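Local coordinates for regulatory protein YycH-like domain-containing protein (Eubacterium rectale, PDB 5COZ) that is of unknown function but has a YycH-like domain and is probably a secreted or surface lipoprotein, possibly with a regulatory role, at residues Asp210-Phe215 with Ile246-Lys251; Asn149-Phe154 with Glu188-Asp193; Ser124-Thr129 with Ile253-Ile258. All blocks are in the same frame, centred on the assembly; numbering follows the deposited sequence.

Contact 1 (Asp210-Phe215 with Ile246-Lys251); sequences DTYVFF and IAMDEK. With NA (sodium ion), chain B.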
loop_
_atom_site.group_PDB
_atom_site.type_symbol
_atom_site.label_atom_id
_atom_site.label_comp_id
_atom_site.label_asym_id
_atom_site.label_seq_id
_atom_site.Cartn_x
_atom_site.Cartn_y
_atom_site.Cartn_z
ATOM N N ASP A 210 7.512 6.997 19.992
ATOM C CA ASP A 210 8.284 6.840 18.761
ATOM C C ASP A 210 8.045 5.458 18.159
ATOM O O ASP A 210 8.262 4.441 18.825
ATOM C CB ASP A 210 9.772 7.102 18.997
ATOM C CG ASP A 210 10.115 8.549 19.270
ATOM O OD1 ASP A 210 9.192 9.401 19.256
ATOM O OD2 ASP A 210 11.306 8.838 19.483
ATOM N N THR A 211 7.596 5.432 16.909
ATOM C CA THR A 211 7.212 4.192 16.238
ATOM C C THR A 211 7.685 4.194 14.798
ATOM O O THR A 211 7.578 5.217 14.109
ATOM C CB THR A 211 5.661 4.106 16.283
ATOM O OG1 THR A 211 5.216 4.100 17.651
ATOM C CG2 THR A 211 5.096 2.874 15.583
ATOM N N TYR A 212 8.227 3.063 14.342
ATOM C CA TYR A 212 8.490 2.867 12.918
ATOM C C TYR A 212 7.277 2.192 12.304
ATOM O O TYR A 212 6.751 1.263 12.924
ATOM C CB TYR A 212 9.667 1.912 12.698
ATOM C CG TYR A 212 11.042 2.438 12.986
ATOM C CD1 TYR A 212 11.575 3.499 12.248
ATOM C CD2 TYR A 212 11.857 1.816 13.920
ATOM C CE1 TYR A 212 12.878 3.935 12.453
ATOM C CE2 TYR A 212 13.174 2.225 14.114
ATOM C CZ TYR A 212 13.685 3.280 13.371
ATOM O OH TYR A 212 14.984 3.692 13.587
ATOM N N VAL A 213 6.862 2.579 11.106
ATOM C CA VAL A 213 5.779 1.893 10.399
ATOM C C VAL A 213 6.299 1.453 9.050
ATOM O O VAL A 213 6.667 2.298 8.227
ATOM C CB VAL A 213 4.514 2.764 10.235
ATOM C CG1 VAL A 213 3.458 2.056 9.363
ATOM C CG2 VAL A 213 3.914 3.124 11.592
ATOM N N PHE A 214 6.312 0.142 8.810
ATOM C CA PHE A 214 6.645 -0.357 7.487
ATOM C C PHE A 214 5.415 -0.684 6.716
ATOM O O PHE A 214 4.473 -1.257 7.265
ATOM C CB PHE A 214 7.468 -1.650 7.576
ATOM C CG PHE A 214 8.867 -1.373 8.043
ATOM C CD1 PHE A 214 9.179 -1.360 9.402
ATOM C CD2 PHE A 214 9.891 -1.199 7.127
ATOM C CE1 PHE A 214 10.492 -1.110 9.830
ATOM C CE2 PHE A 214 11.198 -0.922 7.552
ATOM C CZ PHE A 214 11.486 -0.888 8.901
ATOM N N PHE A 215 5.444 -0.366 5.419
ATOM C CA PHE A 215 4.487 -0.872 4.457
ATOM C C PHE A 215 5.208 -1.885 3.632
ATOM O O PHE A 215 6.179 -1.552 2.972
ATOM C CB PHE A 215 3.891 0.201 3.512
ATOM C CG PHE A 215 2.826 1.123 4.033
ATOM C CD1 PHE A 215 2.566 1.227 5.403
ATOM C CD2 PHE A 215 2.071 1.889 3.157
ATOM C CE1 PHE A 215 1.602 2.143 5.881
ATOM C CE2 PHE A 215 1.082 2.764 3.631
ATOM C CZ PHE A 215 0.852 2.879 4.981
ATOM N N ILE A 246 3.274 -3.004 9.321
ATOM C CA ILE A 246 3.942 -3.535 10.512
ATOM C C ILE A 246 4.595 -2.383 11.215
ATOM O O ILE A 246 5.502 -1.748 10.665
ATOM C CB ILE A 246 4.977 -4.619 10.141
ATOM C CG1 ILE A 246 4.373 -5.674 9.149
ATOM C CG2 ILE A 246 5.523 -5.272 11.444
ATOM C CD1 ILE A 246 5.321 -6.937 8.847
ATOM N N ALA A 247 4.126 -2.087 12.422
ATOM C CA ALA A 247 4.716 -0.990 13.199
ATOM C C ALA A 247 5.420 -1.525 14.411
ATOM O O ALA A 247 5.014 -2.571 14.942
ATOM C CB ALA A 247 3.649 -0.005 13.626
HETATM N N MSE A 248 6.445 -0.802 14.880
HETATM C CA MSE A 248 7.146 -1.217 16.092
HETATM C C MSE A 248 7.646 -0.023 16.876
HETATM O O MSE A 248 7.996 1.012 16.302
HETATM C CB MSE A 248 8.307 -2.153 15.772
HETATM C CG MSE A 248 9.305 -1.546 14.824
HETATM SE SE MSE A 248 10.444 -2.864 14.008
HETATM C CE MSE A 248 9.251 -3.747 12.862
ATOM N N ASP A 249 7.636 -0.158 18.187
ATOM C CA ASP A 249 8.104 0.865 19.104
ATOM C C ASP A 249 9.173 0.194 19.974
ATOM O O ASP A 249 9.598 -0.927 19.670
ATOM C CB ASP A 249 6.935 1.471 19.896
ATOM C CG ASP A 249 6.073 0.476 20.655
ATOM O OD1 ASP A 249 6.602 -0.604 21.048
ATOM O OD2 ASP A 249 4.891 0.792 20.906
ATOM N N GLU A 250 9.609 0.852 21.063
ATOM C CA GLU A 250 10.665 0.299 21.916
ATOM C C GLU A 250 10.268 -1.036 22.584
ATOM O O GLU A 250 11.155 -1.759 23.062
ATOM C CB GLU A 250 11.076 1.341 22.970
ATOM C CG GLU A 250 9.979 1.655 23.978
ATOM C CD GLU A 250 10.367 2.593 25.105
ATOM O OE1 GLU A 250 11.404 3.287 24.989
ATOM O OE2 GLU A 250 9.601 2.664 26.091
ATOM N N LYS A 251 8.967 -1.345 22.623
ATOM C CA LYS A 251 8.458 -2.592 23.223
ATOM C C LYS A 251 8.365 -3.731 22.192
ATOM O O LYS A 251 8.093 -4.876 22.572
ATOM C CB LYS A 251 7.104 -2.347 23.894
ATOM C CG LYS A 251 7.228 -1.489 25.162
ATOM C CD LYS A 251 5.880 -1.245 25.816
ATOM C CE LYS A 251 5.737 0.158 26.338
ATOM N NZ LYS A 251 4.391 0.387 26.928
HETATM NA NA NA B . 9.021 11.453 20.664
HETATM O O HOH W 1 8.998 3.792 21.386
HETATM O O HOH W 2 11.405 10.862 21.241
HETATM O O HOH W 3 3.589 1.915 18.610
HETATM O O HOH W 4 8.242 10.327 22.500
#

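Contact 2 (Asn149-Phe154 with Glu188-Asp193); sequences NDKDKF and ELYVLD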
loop_
_atom_site.group_PDB
_atom_site.type_symbol
_atom_site.label_atom_id
_atom_site.label_comp_id
_atom_site.label_asym_id
_atom_site.label_seq_id
_atom_site.Cartn_x
_atom_site.Cartn_y
_atom_site.Cartn_z
ATOM N N ASN A 149 -2.448 11.917 0.524
ATOM C CA ASN A 149 -1.217 11.129 0.695
ATOM C C ASN A 149 -0.427 11.655 1.906
ATOM O O ASN A 149 0.793 11.855 1.826
ATOM C CB ASN A 149 -0.352 11.091 -0.571
ATOM C CG ASN A 149 0.628 9.950 -0.520
ATOM O OD1 ASN A 149 0.372 8.941 0.171
ATOM N ND2 ASN A 149 1.736 10.054 -1.275
ATOM N N ASP A 150 -1.167 11.824 3.016
ATOM C CA ASP A 150 -0.645 12.376 4.264
ATOM C C ASP A 150 0.603 11.617 4.753
ATOM O O ASP A 150 1.512 12.254 5.302
ATOM C CB ASP A 150 -1.746 12.366 5.341
ATOM C CG ASP A 150 -2.928 13.282 5.052
ATOM O OD1 ASP A 150 -2.710 14.506 4.892
ATOM O OD2 ASP A 150 -4.078 12.784 5.045
ATOM N N LYS A 151 0.687 10.300 4.506
ATOM C CA LYS A 151 1.837 9.504 4.956
ATOM C C LYS A 151 3.172 9.988 4.419
ATOM O O LYS A 151 4.216 9.765 5.049
ATOM C CB LYS A 151 1.680 8.005 4.583
ATOM C CG LYS A 151 1.760 7.674 3.076
ATOM C CD LYS A 151 1.489 6.187 2.816
ATOM C CE LYS A 151 1.896 5.781 1.394
ATOM N NZ LYS A 151 0.910 6.252 0.403
ATOM N N ASP A 152 3.179 10.586 3.236
ATOM C CA ASP A 152 4.433 10.957 2.593
ATOM C C ASP A 152 5.334 11.841 3.470
ATOM O O ASP A 152 6.553 11.688 3.402
ATOM C CB ASP A 152 4.157 11.663 1.264
ATOM C CG ASP A 152 5.409 11.934 0.447
ATOM O OD1 ASP A 152 6.077 10.961 0.045
ATOM O OD2 ASP A 152 5.760 13.123 0.281
ATOM N N LYS A 153 4.745 12.703 4.294
ATOM C CA LYS A 153 5.564 13.599 5.129
ATOM C C LYS A 153 6.334 12.834 6.219
ATOM O O LYS A 153 7.308 13.376 6.772
ATOM C CB LYS A 153 4.735 14.728 5.750
ATOM C CG LYS A 153 3.684 14.280 6.744
ATOM C CD LYS A 153 2.838 15.444 7.273
ATOM C CE LYS A 153 1.507 15.536 6.562
ATOM N NZ LYS A 153 0.590 16.497 7.229
ATOM N N PHE A 154 5.936 11.589 6.497
ATOM C CA PHE A 154 6.641 10.769 7.505
ATOM C C PHE A 154 7.712 9.844 6.885
ATOM O O PHE A 154 8.419 9.156 7.628
ATOM C CB PHE A 154 5.601 9.930 8.263
ATOM C CG PHE A 154 4.624 10.778 9.050
ATOM C CD1 PHE A 154 4.938 11.221 10.332
ATOM C CD2 PHE A 154 3.413 11.176 8.486
ATOM C CE1 PHE A 154 4.039 12.004 11.053
ATOM C CE2 PHE A 154 2.523 11.981 9.198
ATOM C CZ PHE A 154 2.838 12.391 10.480
ATOM N N GLU A 188 8.345 0.408 2.273
ATOM C CA GLU A 188 8.367 1.831 2.572
ATOM C C GLU A 188 8.398 1.987 4.079
ATOM O O GLU A 188 7.694 1.270 4.790
ATOM C CB GLU A 188 7.130 2.541 1.994
ATOM C CG GLU A 188 7.125 2.539 0.474
ATOM C CD GLU A 188 5.830 3.031 -0.139
ATOM O OE1 GLU A 188 4.831 3.224 0.598
ATOM O OE2 GLU A 188 5.811 3.190 -1.384
ATOM N N LEU A 189 9.195 2.922 4.557
ATOM C CA LEU A 189 9.322 3.157 5.979
ATOM C C LEU A 189 8.852 4.565 6.339
ATOM O O LEU A 189 9.363 5.561 5.805
ATOM C CB LEU A 189 10.787 2.936 6.395
ATOM C CG LEU A 189 11.105 3.259 7.876
ATOM C CD1 LEU A 189 10.222 2.461 8.845
ATOM C CD2 LEU A 189 12.554 2.973 8.195
ATOM N N TYR A 190 7.974 4.637 7.352
ATOM C CA TYR A 190 7.443 5.890 7.884
ATOM C C TYR A 190 7.898 6.031 9.318
ATOM O O TYR A 190 7.875 5.061 10.088
ATOM C CB TYR A 190 5.895 5.881 7.759
ATOM C CG TYR A 190 5.480 5.716 6.309
ATOM C CD1 TYR A 190 5.458 6.806 5.448
ATOM C CD2 TYR A 190 5.250 4.454 5.770
ATOM C CE1 TYR A 190 5.214 6.653 4.086
ATOM C CE2 TYR A 190 4.966 4.289 4.410
ATOM C CZ TYR A 190 4.977 5.392 3.574
ATOM O OH TYR A 190 4.715 5.282 2.235
ATOM N N VAL A 191 8.406 7.213 9.669
ATOM C CA VAL A 191 8.935 7.494 11.006
ATOM C C VAL A 191 7.922 8.315 11.789
ATOM O O VAL A 191 7.690 9.505 11.497
ATOM C CB VAL A 191 10.303 8.199 10.919
ATOM C CG1 VAL A 191 10.848 8.460 12.333
ATOM C CG2 VAL A 191 11.314 7.363 10.107
ATOM N N LEU A 192 7.299 7.679 12.788
ATOM C CA LEU A 192 6.259 8.340 13.572
ATOM C C LEU A 192 6.873 8.805 14.892
ATOM O O LEU A 192 6.777 8.138 15.932
ATOM C CB LEU A 192 5.079 7.386 13.781
ATOM C CG LEU A 192 4.061 7.237 12.630
ATOM C CD1 LEU A 192 4.702 6.810 11.300
ATOM C CD2 LEU A 192 2.993 6.242 13.026
ATOM N N ASP A 193 7.565 9.944 14.816
ATOM C CA ASP A 193 8.191 10.556 15.988
ATOM C C ASP A 193 7.247 11.669 16.523
ATOM O O ASP A 193 6.037 11.602 16.284
ATOM C CB ASP A 193 9.578 11.111 15.603
ATOM C CG ASP A 193 9.561 12.215 14.550
ATOM O OD1 ASP A 193 8.488 12.470 13.976
ATOM O OD2 ASP A 193 10.615 12.835 14.325
#

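Contact 3 (Ser124-Thr129 with Ile253-Ile258); sequences SALAET and ISFLDI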
loop_
_atom_site.group_PDB
_atom_site.type_symbol
_atom_site.label_atom_id
_atom_site.label_comp_id
_atom_site.label_asym_id
_atom_site.label_seq_id
_atom_site.Cartn_x
_atom_site.Cartn_y
_atom_site.Cartn_z
ATOM N N SER A 124 -9.352 -9.545 6.403
ATOM C CA SER A 124 -8.483 -8.640 7.139
ATOM C C SER A 124 -8.136 -9.235 8.480
ATOM O O SER A 124 -8.888 -10.034 9.014
ATOM C CB SER A 124 -9.140 -7.270 7.324
ATOM O OG SER A 124 -10.289 -7.334 8.150
ATOM N N ALA A 125 -6.967 -8.866 8.987
ATOM C CA ALA A 125 -6.535 -9.298 10.299
ATOM C C ALA A 125 -5.778 -8.142 10.903
ATOM O O ALA A 125 -4.983 -7.485 10.211
ATOM C CB ALA A 125 -5.695 -10.567 10.248
ATOM N N LEU A 126 -6.055 -7.849 12.168
ATOM C CA LEU A 126 -5.382 -6.741 12.831
ATOM C C LEU A 126 -4.953 -7.143 14.228
ATOM O O LEU A 126 -5.803 -7.536 15.031
ATOM C CB LEU A 126 -6.316 -5.515 12.906
ATOM C CG LEU A 126 -5.787 -4.270 13.679
ATOM C CD1 LEU A 126 -4.576 -3.657 12.964
ATOM C CD2 LEU A 126 -6.869 -3.209 13.846
ATOM N N ALA A 127 -3.664 -7.010 14.533
ATOM C CA ALA A 127 -3.142 -7.200 15.882
ATOM C C ALA A 127 -2.569 -5.857 16.346
ATOM O O ALA A 127 -1.853 -5.204 15.586
ATOM C CB ALA A 127 -2.082 -8.290 15.930
ATOM N N GLU A 128 -2.902 -5.417 17.540
ATOM C CA GLU A 128 -2.350 -4.133 17.992
ATOM C C GLU A 128 -2.264 -4.035 19.489
ATOM O O GLU A 128 -3.065 -4.624 20.206
ATOM C CB GLU A 128 -3.173 -2.944 17.451
ATOM C CG GLU A 128 -4.638 -2.923 17.863
ATOM C CD GLU A 128 -5.525 -1.905 17.170
ATOM O OE1 GLU A 128 -5.045 -1.170 16.278
ATOM O OE2 GLU A 128 -6.716 -1.832 17.544
ATOM N N THR A 129 -1.271 -3.280 19.953
ATOM C CA THR A 129 -1.166 -2.888 21.354
ATOM C C THR A 129 -1.927 -1.594 21.482
ATOM O O THR A 129 -2.244 -0.965 20.467
ATOM C CB THR A 129 0.289 -2.726 21.816
ATOM O OG1 THR A 129 0.853 -1.595 21.123
ATOM C CG2 THR A 129 1.118 -3.983 21.622
ATOM N N ILE A 253 6.938 -5.099 18.130
ATOM C CA ILE A 253 5.831 -4.906 17.202
ATOM C C ILE A 253 4.625 -4.379 17.980
ATOM O O ILE A 253 4.285 -4.938 19.023
ATOM C CB ILE A 253 5.496 -6.226 16.441
ATOM C CG1 ILE A 253 6.751 -6.839 15.743
ATOM C CG2 ILE A 253 4.301 -6.071 15.470
ATOM C CD1 ILE A 253 7.361 -6.040 14.627
ATOM N N SER A 254 3.990 -3.324 17.485
ATOM C CA SER A 254 2.851 -2.726 18.168
ATOM C C SER A 254 1.582 -2.693 17.318
ATOM O O SER A 254 0.519 -2.379 17.840
ATOM C CB SER A 254 3.226 -1.294 18.556
ATOM O OG SER A 254 3.491 -0.566 17.361
ATOM N N PHE A 255 1.679 -2.983 16.013
ATOM C CA PHE A 255 0.544 -2.900 15.103
ATOM C C PHE A 255 0.845 -3.731 13.884
ATOM O O PHE A 255 1.931 -3.605 13.316
ATOM C CB PHE A 255 0.325 -1.414 14.721
ATOM C CG PHE A 255 -0.878 -1.124 13.863
ATOM C CD1 PHE A 255 -0.807 -1.235 12.479
ATOM C CD2 PHE A 255 -2.059 -0.668 14.431
ATOM C CE1 PHE A 255 -1.915 -0.932 11.680
ATOM C CE2 PHE A 255 -3.160 -0.347 13.626
ATOM C CZ PHE A 255 -3.067 -0.460 12.260
ATOM N N LEU A 256 -0.090 -4.619 13.496
ATOM C CA LEU A 256 0.120 -5.500 12.376
ATOM C C LEU A 256 -1.208 -5.628 11.671
ATOM O O LEU A 256 -2.155 -6.171 12.248
ATOM C CB LEU A 256 0.645 -6.860 12.902
ATOM C CG LEU A 256 1.276 -7.832 11.931
ATOM C CD1 LEU A 256 2.323 -7.208 11.156
ATOM C CD2 LEU A 256 1.940 -8.967 12.692
ATOM N N ASP A 257 -1.305 -5.049 10.472
ATOM C CA ASP A 257 -2.558 -5.053 9.723
ATOM C C ASP A 257 -2.346 -5.777 8.402
ATOM O O ASP A 257 -1.520 -5.362 7.570
ATOM C CB ASP A 257 -3.043 -3.608 9.494
ATOM C CG ASP A 257 -4.529 -3.455 9.194
ATOM O OD1 ASP A 257 -5.265 -4.462 9.286
ATOM O OD2 ASP A 257 -4.973 -2.308 8.981
ATOM N N ILE A 258 -3.073 -6.886 8.231
ATOM C CA ILE A 258 -2.957 -7.717 7.045
ATOM C C ILE A 258 -4.093 -7.391 6.110
ATOM O O ILE A 258 -5.248 -7.462 6.512
ATOM C CB ILE A 258 -2.975 -9.216 7.408
ATOM C CG1 ILE A 258 -1.910 -9.565 8.503
ATOM C CG2 ILE A 258 -2.777 -10.109 6.141
ATOM C CD1 ILE A 258 -1.950 -11.057 8.906
#

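Contact 1 (Asp210-Phe215 with Ile246-Lys251)
Tyr212 and selenomethionine Met248 stand on the same face of the sheet, and Met248 CG lies at the rim of the tyrosine ring, near its plane, 4.1 Å from Tyr212 CB. Met248 CG sits between its backbone N and carbonyl carbon (chi1 57°); in one of two modelled conformers the chain bends at chi3 and brings CE obliquely within 4.2 Å of Phe214 CD1, a tentative contact. The edge of the Phe214 ring is turned to Ile246, its partner on the facing strand, whose O lies in the ring plane. On the other face, Val213 CG2 meets Ala247 CB at 3.7 Å. The strands are antiparallel neighbours, their axes 165° apart, in the sheet whose Tyr212 and Phe214 face is covered by helix 165-178. Paired amides bind Tyr212 to Met248 and Phe214 to Ile246, the Phe214 N to Ile246 O bond straightest at 171°. At the Thr211 end, Thr211 and Asp249 run side by side, one water donating to both Thr211 OG1 and Asp249 OD2; Thr211 OG1 is also hydrogen-bonded to Asn209. The Asp210 carboxylate turns from the facing strand, and OD1 binds the sodium ion at 2.5 Å, beside Gln208 and two waters.

Contact 2 (Asn149-Phe154 with Glu188-Asp193)
Lys151 lays its aliphatic chain across the Tyr190 side chain at a slant, CB and CG next to Tyr190 CE1 and CD and CE next to the phenol oxygen. The closest of these approaches is Lys151 CE to Tyr190 OH, 3.0 Å. A bend at chi4 (-76°) turns NZ off the line of the extended chain, and Lys151 NZ donates to Asn149 OD1 at 2.8 Å, within its own segment. The phenol donates to Glu188 OE1, Tyr190 OH lying 2.6 Å from it and well above the carboxylate plane, although OE1 is in the plane of the tyrosine ring. Lys151 NZ stays 5.0 Å from Glu188 OE1, so the opposite charges do not touch, though the lysine may still favour the charged carboxylate; Glu188 OE2 has a salt bridge to Arg227. The lysine and phenylalanine come from the 3-10 turn 150-154, which packs beside strand 188-192, the strand paired on its other edge with 211-220. A single backbone bond joins turn and strand: Val191 N to Phe154 O, 2.8 Å and almost straight at 175°. Phe154 CB packs against Tyr190 CB at 4.1 Å, while the Phe154 ring turns its edge to Val191 O, which lies in the ring plane 3.4 Å from CD1. Leu192 CD1 approaches the same Phe154 CB more loosely.

Contact 3 (Ser124-Thr129 with Ile253-Ile258)
Ala125 and Ile258 meet as a hydrogen-bonded pair in an antiparallel ladder, the strand axes 174° apart and 4.6 Å from each other at closest approach. These two, with Leu126, have the most surface buried here. Ala125 CB touches Ile258 CD1 at 4.0 Å, on the face that also holds Ala127 and Leu256 and that helix 73-87 covers through Leu79 and Leu83. The two amides of the pair are unequal: Ile258 N to Ala125 O is short and nearly straight, whereas Ala125 N to Ile258 O is weak. The next hydrogen-bonded pair, Ala127 with Leu256, is bonded in both directions, Ala127 N to Leu256 O at 2.9 Å and Leu256 N to Ala127 O at 2.8 Å.

Leu126 belongs to the other face, in a non-hydrogen-bonded pair with Asp257. Its CG is anti to the backbone N (chi1 176°), and CD1 lies over one face of the Phe255 ring, 3.9 Å from the centroid and offset toward the rim, a CH-pi contact. The same methyl carbon also meets Asp257 CG at 3.8 Å, in a direction roughly perpendicular to that of the ring. Glu128 runs alongside Phe255, with its carboxylate plane turned 47° from the ring, and its OE1 approaches the ring obliquely, 3.4 Å from CE2.

Toward the end of the ladder Ser254 and Phe255 both face Ala247 on the neighbouring strand 244-249, a classic beta bulge. Across from it, Thr129 leaves the strand as the N-cap of helix 130-137, its OG1 hydrogen-bonded to the Gly132 amide. The backbone still closes the ladder there, Thr129 N donating to Ser254 O at 2.9 Å.

Overall arrangement
All three contacts belong to one antiparallel sheet, on the same side of the chain's centre. Five successive strands of the sheet are 188-192, 211-220, 244-249, 252-258 and 125-128: contact 1 joins the second to the third, contact 3 the fourth to the fifth, and contact 2 packs a 3-10 turn on strand 188-192. Strands 244-249 and 252-258, consecutive in the chain, pair with each other, so the contacts form one continuous run of sheet. Centres of contacts 1 and 2, and of 1 and 3, are about 11 Å apart; contacts 2 and 3 have centres about 18 Å apart and do not touch, their nearest atoms being about 8 Å apart. Contact 2 closes before contact 1 opens, both within contact 3's long excursion.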